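Local coordinates for protein putative rRNA methyltransferase (PDB 4RX1) that probably transfers a methyl group from S-adenosylmethionine to N1 of an adenine in 16S ribosomal RNA, at residues R26-V31 with A98-L103; R41-H46 with R77-F82; I52-A57 with V83-Q88; L138-V143 with R204-L209; E177-E182 with L208-A213. All coordinates share one frame; numbering follows the deposited sequence.

Contact 1: R26-V31 with A98-L103; sequences RVLIDV and AHTLTL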
# COMPACT_ATOMS: atom_id res chain seq x y z
N ARG A 26 -5.65 14.56 -5.78
CA ARG A 26 -4.81 13.63 -5.04
C ARG A 26 -4.60 12.27 -5.72
O ARG A 26 -5.38 11.86 -6.58
CB ARG A 26 -5.38 13.42 -3.63
CG ARG A 26 -5.48 14.72 -2.85
CD ARG A 26 -6.02 14.52 -1.45
NE ARG A 26 -5.32 13.46 -0.73
CZ ARG A 26 -4.32 13.68 0.13
NH1 ARG A 26 -3.86 14.92 0.32
NH2 ARG A 26 -3.76 12.65 0.76
N VAL A 27 -3.54 11.58 -5.30
CA VAL A 27 -3.27 10.24 -5.79
C VAL A 27 -3.05 9.29 -4.63
O VAL A 27 -2.22 9.55 -3.75
CB VAL A 27 -2.02 10.21 -6.72
CG1 VAL A 27 -1.59 8.77 -6.99
CG2 VAL A 27 -2.27 10.99 -8.01
N LEU A 28 -3.76 8.16 -4.66
CA LEU A 28 -3.59 7.11 -3.67
C LEU A 28 -3.05 5.85 -4.34
O LEU A 28 -3.52 5.44 -5.42
CB LEU A 28 -4.92 6.80 -2.96
CG LEU A 28 -4.97 5.43 -2.23
CD1 LEU A 28 -4.12 5.43 -0.94
CD2 LEU A 28 -6.41 4.94 -1.95
N ILE A 29 -2.07 5.22 -3.71
CA ILE A 29 -1.56 3.96 -4.22
C ILE A 29 -1.60 2.89 -3.13
O ILE A 29 -1.06 3.09 -2.04
CB ILE A 29 -0.15 4.12 -4.80
CG1 ILE A 29 -0.17 5.14 -5.94
CG2 ILE A 29 0.38 2.77 -5.29
CD1 ILE A 29 1.21 5.54 -6.45
N ASP A 30 -2.26 1.78 -3.42
CA ASP A 30 -2.34 0.67 -2.48
C ASP A 30 -1.46 -0.49 -2.95
O ASP A 30 -1.79 -1.15 -3.96
CB ASP A 30 -3.78 0.19 -2.37
CG ASP A 30 -3.97 -0.83 -1.25
OD1 ASP A 30 -3.23 -0.73 -0.24
OD2 ASP A 30 -4.84 -1.72 -1.39
N VAL A 31 -0.36 -0.73 -2.24
CA VAL A 31 0.61 -1.76 -2.63
C VAL A 31 0.30 -3.12 -1.97
O VAL A 31 0.20 -3.20 -0.74
CB VAL A 31 2.07 -1.33 -2.29
CG1 VAL A 31 3.07 -2.45 -2.58
CG2 VAL A 31 2.45 -0.07 -3.06
N ALA A 98 2.24 9.46 -5.54
CA ALA A 98 1.32 9.24 -4.42
C ALA A 98 1.35 10.30 -3.29
O ALA A 98 2.42 10.64 -2.78
CB ALA A 98 1.52 7.84 -3.84
N HIS A 99 0.18 10.84 -2.95
CA HIS A 99 -0.00 11.62 -1.72
C HIS A 99 -0.08 10.66 -0.54
O HIS A 99 0.46 10.93 0.54
CB HIS A 99 -1.31 12.43 -1.74
CG HIS A 99 -1.31 13.56 -2.72
ND1 HIS A 99 -1.52 13.38 -4.07
CD2 HIS A 99 -1.05 14.88 -2.55
CE1 HIS A 99 -1.43 14.54 -4.68
NE2 HIS A 99 -1.13 15.47 -3.79
N THR A 100 -0.77 9.54 -0.76
CA THR A 100 -0.97 8.52 0.26
C THR A 100 -0.62 7.15 -0.31
O THR A 100 -1.11 6.76 -1.38
CB THR A 100 -2.44 8.50 0.76
OG1 THR A 100 -2.81 9.81 1.19
CG2 THR A 100 -2.64 7.52 1.92
N LEU A 101 0.26 6.44 0.39
CA LEU A 101 0.65 5.10 -0.03
C LEU A 101 0.22 4.17 1.08
O LEU A 101 0.69 4.32 2.22
CB LEU A 101 2.16 4.99 -0.23
CG LEU A 101 2.66 3.69 -0.89
CD1 LEU A 101 4.04 3.91 -1.48
CD2 LEU A 101 2.69 2.48 0.04
N THR A 102 -0.63 3.21 0.77
CA THR A 102 -1.10 2.29 1.80
C THR A 102 -0.55 0.90 1.62
O THR A 102 -0.46 0.39 0.49
CB THR A 102 -2.65 2.17 1.85
OG1 THR A 102 -3.14 1.65 0.60
CG2 THR A 102 -3.28 3.52 2.15
N LEU A 103 -0.21 0.28 2.75
CA LEU A 103 0.05 -1.15 2.79
C LEU A 103 -0.86 -1.74 3.85
O LEU A 103 -0.68 -1.50 5.05
CB LEU A 103 1.51 -1.43 3.12
CG LEU A 103 2.48 -0.76 2.16
CD1 LEU A 103 3.35 0.25 2.90
CD2 LEU A 103 3.32 -1.79 1.42
O HOH W 1 -4.90 10.70 -0.63

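Contact 2: R41-H46 with R77-F82; sequences RSAGAH and RPNALF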
# COMPACT_ATOMS: atom_id res chain seq x y z
N ARG A 41 -13.42 0.94 -3.07
CA ARG A 41 -14.16 1.75 -2.10
C ARG A 41 -13.59 3.16 -1.97
O ARG A 41 -14.34 4.14 -1.95
CB ARG A 41 -14.18 1.08 -0.74
CG ARG A 41 -15.13 -0.08 -0.65
CD ARG A 41 -15.30 -0.52 0.80
NE ARG A 41 -14.02 -0.92 1.38
CZ ARG A 41 -13.52 -2.15 1.28
NH1 ARG A 41 -14.18 -3.10 0.60
NH2 ARG A 41 -12.35 -2.43 1.84
N SER A 42 -12.27 3.27 -1.89
CA SER A 42 -11.64 4.58 -1.79
C SER A 42 -12.03 5.46 -2.97
O SER A 42 -12.29 6.67 -2.81
CB SER A 42 -10.13 4.44 -1.73
OG SER A 42 -9.76 3.69 -0.60
N ALA A 43 -12.12 4.84 -4.14
CA ALA A 43 -12.47 5.55 -5.35
C ALA A 43 -13.85 6.18 -5.20
O ALA A 43 -14.05 7.36 -5.57
CB ALA A 43 -12.43 4.59 -6.56
N GLY A 44 -14.78 5.42 -4.62
CA GLY A 44 -16.12 5.91 -4.33
C GLY A 44 -16.15 7.04 -3.32
O GLY A 44 -16.82 8.07 -3.52
N ALA A 45 -15.42 6.87 -2.21
CA ALA A 45 -15.41 7.90 -1.16
C ALA A 45 -14.66 9.19 -1.56
O ALA A 45 -14.93 10.25 -1.03
CB ALA A 45 -14.85 7.33 0.14
N HIS A 46 -13.71 9.09 -2.49
CA HIS A 46 -12.89 10.23 -2.85
C HIS A 46 -12.76 10.42 -4.34
O HIS A 46 -11.76 9.99 -4.93
CB HIS A 46 -11.50 10.07 -2.24
CG HIS A 46 -11.52 9.78 -0.78
ND1 HIS A 46 -11.78 10.75 0.17
CD2 HIS A 46 -11.36 8.62 -0.10
CE1 HIS A 46 -11.74 10.21 1.37
NE2 HIS A 46 -11.49 8.92 1.23
N ARG A 77 -15.87 2.88 -11.68
CA ARG A 77 -15.21 3.92 -10.92
C ARG A 77 -13.97 4.35 -11.71
O ARG A 77 -12.90 3.72 -11.62
CB ARG A 77 -14.86 3.39 -9.52
CG ARG A 77 -15.54 4.16 -8.38
CD ARG A 77 -16.86 3.58 -7.86
NE ARG A 77 -16.69 3.22 -6.45
CZ ARG A 77 -17.59 2.66 -5.65
NH1 ARG A 77 -18.83 2.41 -6.06
NH2 ARG A 77 -17.25 2.38 -4.40
N PRO A 78 -14.12 5.44 -12.47
CA PRO A 78 -13.08 5.88 -13.42
C PRO A 78 -11.84 6.44 -12.74
O PRO A 78 -10.81 6.62 -13.38
CB PRO A 78 -13.79 6.98 -14.26
CG PRO A 78 -14.91 7.47 -13.38
CD PRO A 78 -15.34 6.27 -12.55
N ASN A 79 -11.92 6.74 -11.45
CA ASN A 79 -10.73 7.19 -10.73
C ASN A 79 -10.06 6.01 -10.02
O ASN A 79 -9.29 6.20 -9.07
CB ASN A 79 -11.08 8.27 -9.73
CG ASN A 79 -12.13 7.80 -8.73
OD1 ASN A 79 -12.99 6.98 -9.07
ND2 ASN A 79 -12.03 8.29 -7.49
N ALA A 80 -10.38 4.80 -10.47
CA ALA A 80 -9.73 3.59 -9.97
C ALA A 80 -8.89 2.95 -11.06
O ALA A 80 -9.27 2.94 -12.25
CB ALA A 80 -10.77 2.59 -9.44
N LEU A 81 -7.74 2.40 -10.66
CA LEU A 81 -6.83 1.77 -11.59
C LEU A 81 -6.10 0.57 -10.97
O LEU A 81 -5.69 0.64 -9.81
CB LEU A 81 -5.82 2.80 -12.08
CG LEU A 81 -4.91 2.28 -13.18
CD1 LEU A 81 -5.77 2.02 -14.42
CD2 LEU A 81 -3.75 3.27 -13.47
N PHE A 82 -5.91 -0.50 -11.74
CA PHE A 82 -5.31 -1.69 -11.17
C PHE A 82 -4.11 -2.15 -11.97
O PHE A 82 -4.19 -2.36 -13.19
CB PHE A 82 -6.35 -2.80 -10.98
CG PHE A 82 -7.45 -2.40 -10.06
CD1 PHE A 82 -7.30 -2.54 -8.69
CD2 PHE A 82 -8.60 -1.78 -10.55
CE1 PHE A 82 -8.31 -2.12 -7.82
CE2 PHE A 82 -9.61 -1.36 -9.69
CZ PHE A 82 -9.46 -1.53 -8.32

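Contact 3: I52-A57 with V83-Q88; sequences IGVDPA and VVASVQ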
# COMPACT_ATOMS: atom_id res chain seq x y z
N ILE A 52 -4.99 3.88 -7.12
CA ILE A 52 -4.28 2.85 -7.84
C ILE A 52 -4.00 1.66 -6.93
O ILE A 52 -3.36 1.80 -5.87
CB ILE A 52 -2.93 3.38 -8.39
CG1 ILE A 52 -3.15 4.70 -9.15
CG2 ILE A 52 -2.26 2.35 -9.28
CD1 ILE A 52 -1.85 5.32 -9.75
N GLY A 53 -4.49 0.49 -7.33
CA GLY A 53 -4.22 -0.75 -6.64
C GLY A 53 -3.14 -1.52 -7.38
O GLY A 53 -3.18 -1.67 -8.63
N VAL A 54 -2.17 -2.02 -6.63
CA VAL A 54 -1.07 -2.77 -7.23
C VAL A 54 -0.99 -4.15 -6.61
O VAL A 54 -1.16 -4.30 -5.39
CB VAL A 54 0.29 -2.04 -7.07
CG1 VAL A 54 1.35 -2.69 -7.96
CG2 VAL A 54 0.15 -0.56 -7.40
N ASP A 55 -0.77 -5.16 -7.44
CA ASP A 55 -0.60 -6.52 -6.96
C ASP A 55 0.16 -7.32 -8.00
O ASP A 55 -0.05 -7.14 -9.20
CB ASP A 55 -1.97 -7.17 -6.73
CG ASP A 55 -1.88 -8.38 -5.82
OD1 ASP A 55 -1.56 -9.48 -6.34
OD2 ASP A 55 -2.14 -8.22 -4.60
N PRO A 56 1.03 -8.23 -7.55
CA PRO A 56 1.79 -8.99 -8.56
C PRO A 56 0.95 -10.07 -9.28
O PRO A 56 1.42 -10.59 -10.29
CB PRO A 56 2.93 -9.62 -7.74
CG PRO A 56 2.38 -9.70 -6.32
CD PRO A 56 1.49 -8.49 -6.17
N ALA A 57 -0.25 -10.42 -8.78
CA ALA A 57 -1.09 -11.39 -9.49
C ALA A 57 -2.32 -10.74 -10.12
O ALA A 57 -3.31 -10.45 -9.43
CB ALA A 57 -1.51 -12.53 -8.55
N VAL A 83 -3.00 -2.26 -11.26
CA VAL A 83 -1.71 -2.44 -11.89
C VAL A 83 -1.08 -3.71 -11.36
O VAL A 83 -1.09 -3.94 -10.14
CB VAL A 83 -0.84 -1.22 -11.58
CG1 VAL A 83 0.60 -1.45 -12.03
CG2 VAL A 83 -1.44 0.01 -12.24
N VAL A 84 -0.56 -4.55 -12.26
CA VAL A 84 0.16 -5.74 -11.82
C VAL A 84 1.68 -5.53 -11.71
O VAL A 84 2.33 -5.15 -12.67
CB VAL A 84 -0.27 -7.06 -12.57
CG1 VAL A 84 -1.30 -6.76 -13.65
CG2 VAL A 84 0.91 -7.82 -13.11
N ALA A 85 2.20 -5.73 -10.50
CA ALA A 85 3.62 -5.54 -10.17
C ALA A 85 3.86 -5.95 -8.72
O ALA A 85 2.92 -6.01 -7.93
CB ALA A 85 4.03 -4.08 -10.35
N SER A 86 5.11 -6.28 -8.40
CA SER A 86 5.54 -6.50 -7.01
C SER A 86 6.41 -5.36 -6.51
O SER A 86 7.01 -4.64 -7.31
CB SER A 86 6.34 -7.78 -6.90
OG SER A 86 7.51 -7.65 -7.69
N VAL A 87 6.54 -5.24 -5.19
CA VAL A 87 7.42 -4.24 -4.60
C VAL A 87 8.86 -4.35 -5.08
O VAL A 87 9.61 -3.38 -5.04
CB VAL A 87 7.48 -4.38 -3.06
CG1 VAL A 87 6.60 -3.36 -2.38
CG2 VAL A 87 7.11 -5.79 -2.64
N GLN A 88 9.25 -5.53 -5.54
CA GLN A 88 10.64 -5.79 -5.94
C GLN A 88 10.97 -5.19 -7.32
O GLN A 88 12.13 -5.01 -7.67
CB GLN A 88 10.91 -7.30 -5.79
CG GLN A 88 11.97 -7.95 -6.68
CD GLN A 88 12.21 -9.43 -6.32
OE1 GLN A 88 11.42 -10.04 -5.59
NE2 GLN A 88 13.28 -10.01 -6.84

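Contact 4: L138-V143 with R204-L209; sequences LLNQSV and RRTRLL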
# COMPACT_ATOMS: atom_id res chain seq x y z
N LEU A 138 -0.79 -0.95 7.86
CA LEU A 138 -1.59 -1.69 8.84
C LEU A 138 -0.91 -3.04 9.01
O LEU A 138 -0.91 -3.86 8.09
CB LEU A 138 -3.02 -1.86 8.36
CG LEU A 138 -3.98 -0.71 8.62
CD1 LEU A 138 -5.41 -1.05 8.15
CD2 LEU A 138 -3.97 -0.33 10.10
N LEU A 139 -0.33 -3.26 10.18
CA LEU A 139 0.57 -4.39 10.35
C LEU A 139 -0.05 -5.44 11.25
O LEU A 139 -0.47 -5.13 12.37
CB LEU A 139 1.87 -3.89 10.95
CG LEU A 139 2.59 -2.90 10.03
CD1 LEU A 139 3.95 -2.57 10.58
CD2 LEU A 139 2.70 -3.44 8.59
N ASN A 140 -0.10 -6.68 10.77
CA ASN A 140 -0.67 -7.78 11.54
C ASN A 140 0.05 -9.11 11.28
O ASN A 140 0.28 -9.48 10.12
CB ASN A 140 -2.15 -7.93 11.24
CG ASN A 140 -2.80 -9.02 12.07
OD1 ASN A 140 -2.62 -10.22 11.81
ND2 ASN A 140 -3.58 -8.62 13.07
N GLN A 141 0.36 -9.84 12.34
CA GLN A 141 1.23 -11.01 12.23
C GLN A 141 0.46 -12.30 11.93
O GLN A 141 1.07 -13.36 11.73
CB GLN A 141 2.09 -11.17 13.49
CG GLN A 141 3.13 -10.08 13.64
CD GLN A 141 4.23 -10.43 14.62
OE1 GLN A 141 4.35 -11.57 15.06
NE2 GLN A 141 5.03 -9.45 14.97
N SER A 142 -0.86 -12.20 11.86
CA SER A 142 -1.66 -13.35 11.46
C SER A 142 -1.77 -13.47 9.92
O SER A 142 -2.47 -14.35 9.43
CB SER A 142 -3.05 -13.31 12.09
OG SER A 142 -3.81 -12.25 11.53
N VAL A 143 -1.08 -12.63 9.16
CA VAL A 143 -1.15 -12.71 7.70
C VAL A 143 -0.51 -13.99 7.18
O VAL A 143 0.20 -14.67 7.92
CB VAL A 143 -0.42 -11.53 7.01
CG1 VAL A 143 -1.11 -10.22 7.27
CG2 VAL A 143 1.06 -11.48 7.45
N ARG A 204 -5.92 -10.16 15.96
CA ARG A 204 -5.70 -9.74 17.35
C ARG A 204 -5.12 -8.33 17.44
O ARG A 204 -5.85 -7.34 17.50
CB ARG A 204 -4.75 -10.70 18.08
CG ARG A 204 -5.41 -11.91 18.72
CD ARG A 204 -4.39 -12.70 19.53
NE ARG A 204 -5.00 -13.79 20.31
CZ ARG A 204 -5.80 -13.61 21.36
NH1 ARG A 204 -6.10 -12.39 21.77
NH2 ARG A 204 -6.30 -14.66 22.00
N ARG A 205 -3.79 -8.25 17.46
CA ARG A 205 -3.09 -6.99 17.61
C ARG A 205 -2.62 -6.52 16.24
O ARG A 205 -1.76 -7.15 15.63
CB ARG A 205 -1.87 -7.16 18.52
CG ARG A 205 -0.93 -5.96 18.55
CD ARG A 205 0.36 -6.31 19.30
NE ARG A 205 1.12 -7.33 18.59
CZ ARG A 205 1.73 -8.36 19.17
NH1 ARG A 205 1.65 -8.51 20.49
NH2 ARG A 205 2.40 -9.24 18.44
N THR A 206 -3.21 -5.45 15.74
CA THR A 206 -2.61 -4.82 14.58
C THR A 206 -2.11 -3.44 14.95
O THR A 206 -2.70 -2.74 15.76
CB THR A 206 -3.57 -4.76 13.38
OG1 THR A 206 -4.12 -3.45 13.27
CG2 THR A 206 -4.64 -5.75 13.56
N ARG A 207 -0.98 -3.08 14.39
CA ARG A 207 -0.41 -1.78 14.66
C ARG A 207 -0.45 -0.95 13.40
O ARG A 207 -0.47 -1.46 12.27
CB ARG A 207 0.99 -1.90 15.25
CG ARG A 207 1.94 -2.73 14.43
CD ARG A 207 2.81 -3.62 15.32
NE ARG A 207 3.70 -4.50 14.55
CZ ARG A 207 3.37 -5.72 14.17
NH1 ARG A 207 2.19 -6.22 14.47
NH2 ARG A 207 4.19 -6.42 13.53
N LEU A 208 -0.50 0.35 13.61
CA LEU A 208 -0.50 1.32 12.55
C LEU A 208 0.84 2.01 12.52
O LEU A 208 1.38 2.37 13.56
CB LEU A 208 -1.61 2.35 12.80
CG LEU A 208 -1.73 3.50 11.81
CD1 LEU A 208 -1.99 2.99 10.41
CD2 LEU A 208 -2.86 4.40 12.26
N LEU A 209 1.42 2.11 11.33
CA LEU A 209 2.69 2.80 11.16
C LEU A 209 2.53 3.85 10.08
O LEU A 209 2.10 3.53 8.95
CB LEU A 209 3.79 1.80 10.78
CG LEU A 209 5.22 2.33 10.75
CD1 LEU A 209 5.57 2.87 12.13
CD2 LEU A 209 6.21 1.23 10.35

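Contact 5: E177-E182 with L208-A213; sequences EIRTSE and LLTAEA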
# COMPACT_ATOMS: atom_id res chain seq x y z
N GLU A 177 10.24 9.91 7.39
CA GLU A 177 10.23 10.25 8.82
C GLU A 177 9.00 9.64 9.45
O GLU A 177 7.87 9.95 9.06
CB GLU A 177 10.24 11.77 9.03
CG GLU A 177 10.38 12.18 10.49
CD GLU A 177 11.75 11.82 11.05
OE1 GLU A 177 12.74 11.97 10.31
OE2 GLU A 177 11.85 11.36 12.22
N ILE A 178 9.21 8.72 10.39
CA ILE A 178 8.09 8.03 11.02
C ILE A 178 7.25 8.98 11.87
O ILE A 178 7.78 9.65 12.75
CB ILE A 178 8.57 6.86 11.88
CG1 ILE A 178 9.08 5.74 10.98
CG2 ILE A 178 7.45 6.36 12.80
CD1 ILE A 178 9.77 4.64 11.73
N ARG A 179 5.96 9.05 11.59
CA ARG A 179 5.07 9.86 12.41
C ARG A 179 4.46 9.05 13.54
O ARG A 179 4.78 9.25 14.70
CB ARG A 179 3.94 10.44 11.57
CG ARG A 179 4.37 11.19 10.33
CD ARG A 179 3.32 12.24 10.05
NE ARG A 179 3.42 12.87 8.73
CZ ARG A 179 2.55 12.64 7.76
NH1 ARG A 179 1.55 11.80 7.97
NH2 ARG A 179 2.69 13.24 6.59
N THR A 180 3.61 8.10 13.17
CA THR A 180 2.80 7.37 14.14
C THR A 180 3.25 5.92 14.27
O THR A 180 3.54 5.25 13.28
CB THR A 180 1.31 7.36 13.70
OG1 THR A 180 0.83 8.71 13.57
CG2 THR A 180 0.43 6.56 14.66
N SER A 181 3.25 5.43 15.51
CA SER A 181 3.41 4.00 15.77
C SER A 181 2.50 3.63 16.94
O SER A 181 2.82 3.87 18.10
CB SER A 181 4.87 3.71 16.12
OG SER A 181 5.03 2.37 16.53
N GLU A 182 1.36 3.04 16.62
CA GLU A 182 0.29 2.87 17.59
C GLU A 182 -0.39 1.52 17.42
O GLU A 182 -0.49 1.01 16.31
CB GLU A 182 -0.75 3.97 17.43
CG GLU A 182 -0.51 5.20 18.28
CD GLU A 182 -1.66 6.19 18.22
OE1 GLU A 182 -2.64 5.93 17.47
OE2 GLU A 182 -1.60 7.22 18.93
N LEU A 208 -0.50 0.35 13.61
CA LEU A 208 -0.50 1.32 12.55
C LEU A 208 0.84 2.01 12.52
O LEU A 208 1.38 2.37 13.56
CB LEU A 208 -1.61 2.35 12.80
CG LEU A 208 -1.73 3.50 11.81
CD1 LEU A 208 -1.99 2.99 10.41
CD2 LEU A 208 -2.86 4.40 12.26
N LEU A 209 1.42 2.11 11.33
CA LEU A 209 2.69 2.80 11.16
C LEU A 209 2.53 3.85 10.08
O LEU A 209 2.10 3.53 8.95
CB LEU A 209 3.79 1.80 10.78
CG LEU A 209 5.22 2.33 10.75
CD1 LEU A 209 5.57 2.87 12.13
CD2 LEU A 209 6.21 1.23 10.35
N THR A 210 2.83 5.10 10.40
CA THR A 210 2.77 6.13 9.35
C THR A 210 4.09 6.87 9.24
O THR A 210 4.77 7.10 10.23
CB THR A 210 1.69 7.16 9.61
OG1 THR A 210 2.06 7.94 10.75
CG2 THR A 210 0.36 6.46 9.83
N ALA A 211 4.45 7.25 8.03
CA ALA A 211 5.68 7.99 7.87
C ALA A 211 5.50 8.98 6.75
O ALA A 211 4.79 8.72 5.77
CB ALA A 211 6.85 7.04 7.58
N GLU A 212 6.14 10.13 6.91
CA GLU A 212 6.07 11.17 5.92
C GLU A 212 7.27 11.08 5.01
O GLU A 212 8.40 10.86 5.47
CB GLU A 212 6.05 12.53 6.63
CG GLU A 212 6.16 13.74 5.70
CD GLU A 212 6.01 15.04 6.46
OE1 GLU A 212 5.63 14.97 7.65
OE2 GLU A 212 6.27 16.12 5.88
N ALA A 213 7.06 11.26 3.71
CA ALA A 213 8.18 11.24 2.78
C ALA A 213 8.84 12.61 2.86
O ALA A 213 8.16 13.64 2.73
CB ALA A 213 7.73 10.95 1.37

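Contact 1: R26-V31 with A98-L103
R26 and H99 fold over one another where the two strands begin to run together. The arginine chain bends at chi3 and brings its guanidinium back over H99 CB, which lies above one face near the rim, 3.5 Å from R26 NH2. In return R26 CB sits above one face of the imidazole, 4.2 Å from the ring centroid, a CH-pi contact; the two planes are 40° apart, so this is no parallel stack. A water in the guanidinium plane accepts from R26 NH2 and lies 2.9 Å from T100 OG1. H99 also takes the place of a backbone acceptor: its ND1 receives the N-H of V27 at 3.0 Å, with the donor tilted 30° from the ring plane.

Farther along, D30 holds CG anti to its backbone N (chi1 -171°), which turns the carboxylate across the gap. T102 OG1 donates to D30 OD1 over a short 2.5 Å, from above the carboxylate plane, while OD2 bonds to T33. On this same face L28 CD1 meets T102 CG2 at 3.7 Å, and F38 of helix 37-45 touches both D30 and T102. The other face is apolar, with I29 CD1 3.5 Å from A98 CB. Parallel bonds such as T102 N to I29 O complete the ladder, the buried centre of a Rossmann-like methyltransferase sheet, in which strand 26-31 runs directly into the glycine-rich motif I.

Contact 2: R41-H46 with R77-F82
R41 to A45 form the end of helix 37-45, with H46 just beyond it, and meet the type I beta turn R77-A80 leading into edge strand 80-84; the packing is that of a helix of the Rossmann-like alpha/beta fold against the entrance to a strand. At R41 the backbone is what touches: its CA lies at the edge of the R77 guanidinium, 3.9 Å from NH2, while its CB points away from the turn. A43 is the central residue. Its CB points at the turn and meets three side chains, with R77 CG at 3.6 Å, N79 OD1 at 3.5 Å and A80 CB at 3.9 Å.

G44 comes next, and its lack of a side chain leaves room for the arginine, whose NH2 passes 3.7 Å from G44 CA. R77 reaches this place through bends at chi2 and chi3, and NH2 is fixed by a hydrogen bond to the carbonyl of Y40. H46, the first residue beyond the helix, brings its carbonyl O to 3.1 Å from N79 ND2.

N79 carries CG between its backbone N and carbonyl carbon (chi1 57°), which aims the amide at the helix. Its ND2 bonds to A43 O at 2.9 Å and to T49 O, at the start of the next strand, tying helix end, turn and strand together. A leucine in its place would probably leave the carbonyls of A43 and T49 without this donor and let the turn shift against the helix. The bond from N79 ND2 to A43 O is nearly straight at the hydrogen (174°), with the acceptor in the amide plane but the approach to the carbonyl strongly bent, C=O...N 112°.

Contact 3: I52-A57 with V83-Q88
P56 and A85 face each other where parallel pairing breaks down: P56 N lies 2.9 Å from A85 O but has no hydrogen to give. The preceding bond is already distorted. A85 N donates to D55 O at 3.0 Å, yet it approaches from above the carbonyl plane, 62° out of it, and not along a lone pair. Earlier in the pair the geometry is regular, with V83 N to G53 O at 2.7 Å and D55 N to V83 O, both close to linear at the acceptor. The distortion is thus local to the exit of the strands.

Apolar branches fill one face. V54 keeps CG1 anti to its backbone N (chi1 -168°), which places this methyl near V83 O and 3.9 Å from A85 CB. I52 CG2 crosses V83 CG2 at the same spacing on this face. Beyond the last bond, the ring of P56 rests on the backbone of A85, CD being 3.4 Å from A85 O, and P56 CB reaches S86 CB.

D55 turns to the other face, and its carboxylate is held from several directions. OD1 accepts the N-H of A57 at 2.9 Å through its anti lone pair, closing an Asx turn, and also forms a salt bridge with R60; OD2 receives the N-H of G34 from the glycine-rich loop. A glycerol, probably from the crystallisation liquor, lies about 4 Å from this side chain. The pair closes the beta-alpha-beta unit of strand 49-55, helix 62-68 and strand 80-84, and an acidic residue at the end of the second strand is where related methyltransferases commonly hold the ribose of S-adenosylmethionine, consistent with a cofactor pocket here.

Contact 4: L138-V143 with R204-L209
R207 lies flat against L139, its guanidinium turned so that L139 CB stands 4.0 Å above the centre of one face. The torsions explain this: CG sits between the backbone N and the carbonyl carbon (chi1 53°), and a bend at chi2 turns the chain toward the neighbouring strand instead of out from the sheet. R207 CG touches L139 CB at 3.7 Å on the way. L111 of helix 108-115 reaches both residues, so the arginine side chain takes part in the packing of that helix on the sheet.

At the far end of the guanidinium comes Q141. Its amide is set at 70° to the guanidinium plane, and NE2 is 3.5 Å from R207 NH2; as both are donors, this is packing without a hydrogen bond. Q141 CG, 3.8 Å from the same NH2, supplies the apolar side of the contact.

On the opposite face of the sheet lie L138, N140, T206 and L208. L138 CD2 meets L208 CD1 at 3.9 Å, the two chains slanting across each other. N140 CB lies 4.0 Å from T206 CG2, while the carbonyl end of the asparagine turns back on its own chain: OD1 accepts the N-H of S142, giving an Asx turn within the type I turn N140-V143.

Between the faces, L139 and R207 form a hydrogen-bonded antiparallel pair, L139 N to R207 O at 2.8 Å and R207 N to L139 O at 2.9 Å. A last strand inserted antiparallel beside strand 133-140 is the hallmark of the seven-stranded class I methyltransferase sheet, with strand order 3-2-1-4-5-7-6.

Contact 5: E177-E182 with L208-A213
R179 crosses T210 at about a right angle and reaches over E212 of the adjoining strand. CB is 3.2 Å from T210 OG1. CG, set anti to the carbonyl carbon (chi1 -53°), passes 4.0 Å from E212 N, and the chain then stays extended as far as NE. This atom donates to E212 OE1 at 3.2 Å in a salt bridge whose N-H...O angle is 165°; the oxygen lies in the guanidinium plane, although the carboxylate itself is turned 61° from it. NH2 rests 3.4 Å from E212 CB, and NH1 forms a second salt bridge with E134 of strand 133-140. With alanine at E212, NE would probably lose its charged mate and the guanidinium, held then mainly through NH1 to E134, would be less fixed in its rotation.

The arginine stands in a classic beta bulge of the antiparallel pair: R179 and T180 both face T210. R179 N bonds to T210 O at 2.7 Å, and T180 N finds the side-chain oxygen OG1 of T210 at 2.9 Å, with a longer, weak bond to T210 O. Regular bonding resumes on either side, between E177 and E212 and between E182 and L208. On the other face, toward helix 160-172, I178 CG2 packs on L209 CD1 at 4.0 Å, and Y171 touches both residues.

How the contacts relate
All five contacts reach one seven-stranded mixed sheet; four pair its strands, and contact 2 packs helix 37-45 at the start of strand 80-84. Along the chain, contacts 2 and 3 both fall between the two segments of contact 1, with their own segments alternating, whereas contacts 4 and 5 come later and end on strand 206-213, sharing L208 and L209. Across the sheet, contact 3 lies at the 80-84 edge, contact 1 in the middle and contact 5 at the 176-183 edge, the centres of 3 and 5 being about 23 Å apart. The parallel part thus carries the presumed cofactor motifs, and contacts 4 and 5 add the antiparallel extension.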